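Local coordinates for uncharacterized protein MG027 (Mycoplasma genitalium, PDB 1Q8C) that is of unknown function but shows the all-helical architecture of NusB proteins, which may hint at a related role in transcription or RNA binding, at residues E66-F69 against S70-K74. Residues are numbered along the deposited sequence; the frame is centred on the assembly and turned at random.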
loop_
_atom_site.group_PDB
_atom_site.type_symbol
_atom_site.label_atom_id
_atom_site.label_comp_id
_atom_site.label_asym_id
_atom_site.label_seq_id
_atom_site.Cartn_x
_atom_site.Cartn_y
_atom_site.Cartn_z
ATOM N N GLU A 66 -10.646 0.520 6.382
ATOM C CA GLU A 66 -12.033 0.597 6.001
ATOM C C GLU A 66 -12.310 0.062 4.587
ATOM O O GLU A 66 -13.466 -0.190 4.231
ATOM C CB GLU A 66 -12.496 2.042 6.158
ATOM C CG GLU A 66 -12.478 2.490 7.635
ATOM C CD GLU A 66 -12.798 3.966 7.834
ATOM O OE1 GLU A 66 -12.849 4.687 6.808
ATOM O OE2 GLU A 66 -13.001 4.401 9.016
ATOM N N ASN A 67 -11.259 -0.177 3.808
ATOM C CA ASN A 67 -11.437 -0.609 2.429
ATOM C C ASN A 67 -10.677 -1.868 2.067
ATOM O O ASN A 67 -10.561 -2.191 0.899
ATOM C CB ASN A 67 -11.032 0.534 1.502
ATOM C CG ASN A 67 -11.897 1.762 1.696
ATOM O OD1 ASN A 67 -13.018 1.829 1.183
ATOM N ND2 ASN A 67 -11.393 2.732 2.466
ATOM N N ILE A 68 -10.164 -2.594 3.052
ATOM C CA ILE A 68 -9.252 -3.688 2.731
ATOM C C ILE A 68 -9.917 -4.788 1.864
ATOM O O ILE A 68 -9.309 -5.289 0.915
ATOM C CB ILE A 68 -8.545 -4.264 4.004
ATOM C CG1 ILE A 68 -7.778 -5.545 3.613
ATOM C CG2 ILE A 68 -9.546 -4.531 5.119
ATOM C CD1 ILE A 68 -6.471 -5.728 4.313
ATOM N N PHE A 69 -11.170 -5.125 2.152
ATOM C CA PHE A 69 -11.865 -6.121 1.351
ATOM C C PHE A 69 -11.931 -5.719 -0.131
ATOM O O PHE A 69 -11.686 -6.545 -1.001
ATOM C CB PHE A 69 -13.276 -6.406 1.892
ATOM C CG PHE A 69 -13.838 -7.732 1.440
ATOM C CD1 PHE A 69 -13.770 -8.852 2.259
ATOM C CD2 PHE A 69 -14.443 -7.857 0.186
ATOM C CE1 PHE A 69 -14.298 -10.072 1.843
ATOM C CE2 PHE A 69 -14.969 -9.072 -0.240
ATOM C CZ PHE A 69 -14.901 -10.181 0.592
ATOM N N SER A 70 -12.242 -4.463 -0.420
ATOM C CA SER A 70 -12.351 -4.011 -1.807
ATOM C C SER A 70 -11.005 -3.903 -2.493
ATOM O O SER A 70 -10.860 -4.299 -3.639
ATOM C CB SER A 70 -13.001 -2.641 -1.875
ATOM O OG SER A 70 -14.210 -2.648 -1.166
ATOM N N PHE A 71 -10.039 -3.308 -1.802
ATOM C CA PHE A 71 -8.682 -3.186 -2.330
ATOM C C PHE A 71 -8.134 -4.577 -2.677
ATOM O O PHE A 71 -7.623 -4.793 -3.764
ATOM C CB PHE A 71 -7.763 -2.484 -1.306
ATOM C CG PHE A 71 -8.032 -0.989 -1.117
ATOM C CD1 PHE A 71 -7.410 -0.302 -0.095
ATOM C CD2 PHE A 71 -8.877 -0.283 -1.959
ATOM C CE1 PHE A 71 -7.620 1.061 0.087
ATOM C CE2 PHE A 71 -9.082 1.084 -1.777
ATOM C CZ PHE A 71 -8.454 1.748 -0.749
ATOM N N GLN A 72 -8.270 -5.524 -1.760
ATOM C CA GLN A 72 -7.772 -6.878 -1.982
ATOM C C GLN A 72 -8.445 -7.513 -3.194
ATOM O O GLN A 72 -7.801 -8.211 -3.961
ATOM C CB GLN A 72 -8.008 -7.747 -0.746
ATOM C CG GLN A 72 -7.179 -7.347 0.484
ATOM C CD GLN A 72 -5.919 -8.185 0.644
ATOM O OE1 GLN A 72 -5.156 -8.353 -0.312
ATOM N NE2 GLN A 72 -5.697 -8.714 1.853
ATOM N N LYS A 73 -9.740 -7.269 -3.362
ATOM C CA LYS A 73 -10.461 -7.744 -4.538
ATOM C C LYS A 73 -9.931 -7.104 -5.815
ATOM O O LYS A 73 -9.566 -7.817 -6.752
ATOM C CB LYS A 73 -11.955 -7.473 -4.406
ATOM C CG LYS A 73 -12.834 -8.723 -4.507
ATOM C CD LYS A 73 -12.576 -9.731 -3.387
ATOM C CE LYS A 73 -13.629 -10.865 -3.373
ATOM N NZ LYS A 73 -13.588 -11.689 -2.109
ATOM N N LYS A 74 -9.896 -5.772 -5.859
ATOM C CA LYS A 74 -9.401 -5.041 -7.032
ATOM C C LYS A 74 -8.029 -5.541 -7.476
ATOM O O LYS A 74 -7.774 -5.706 -8.666
ATOM C CB LYS A 74 -9.333 -3.542 -6.756
ATOM C CG LYS A 74 -10.685 -2.850 -6.781
ATOM C CD LYS A 74 -10.581 -1.428 -6.244
ATOM C CE LYS A 74 -11.913 -0.931 -5.667
ATOM N NZ LYS A 74 -11.753 0.407 -4.985
#
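The ring of Phe-71 takes Asn-67 onto one of its faces: CB of Asn-67 stands 3.7 Å from the centroid of the Phe-71 ring. It sits only 14° off the ring normal, a CH-pi contact displaced toward the CE1-CZ rim. The carbonyl O of Asn-67 lies over the same ring nearer its root, 3.5 Å from CG of Phe-71. That oxygen also accepts the backbone N-H of Phe-71, N to O 3.0 Å, and the bond is almost straight (177°). With CG beside its own backbone N (chi1 -71°), Phe-71 swings its ring back over the preceding turn. The Phe-69 ring, by contrast, is approached obliquely by the ammonium of Lys-73, whose NZ comes 3.4 Å from CZ of Phe-69; the lysine chain bends at chi2 and then runs alongside the phenylalanine, both at the exposed surface.

The i to i+4 spacing brings residues of successive turns onto the same side of helix 55-81, and the three consecutive pairs therefore fall on different flanks. In this all-helical, NusB-like fold the Phe-71 flank faces helix 100-116, where Leu-107, Leu-110 and Ser-111 meet its buried ring. Asn-67 turns its amide away from the aromatic group: ND2 is hydrogen-bonded to the carbonyl of Ala-63, and the nearest side-chain atom of Asn-67 lies about 3 Å from a bound sodium ion.

A third pair, Ile-68 and Gln-72, runs side by side, CG1 of Ile-68 meeting CG of Gln-72 at 3.7 Å, next to Leu-29, which both side chains touch. Their backbones are joined by Gln-72 N to Ile-68 O at 2.9 Å. Lys-73 N donates to Phe-69 O at 3.1 Å along a less straight N-H...O line.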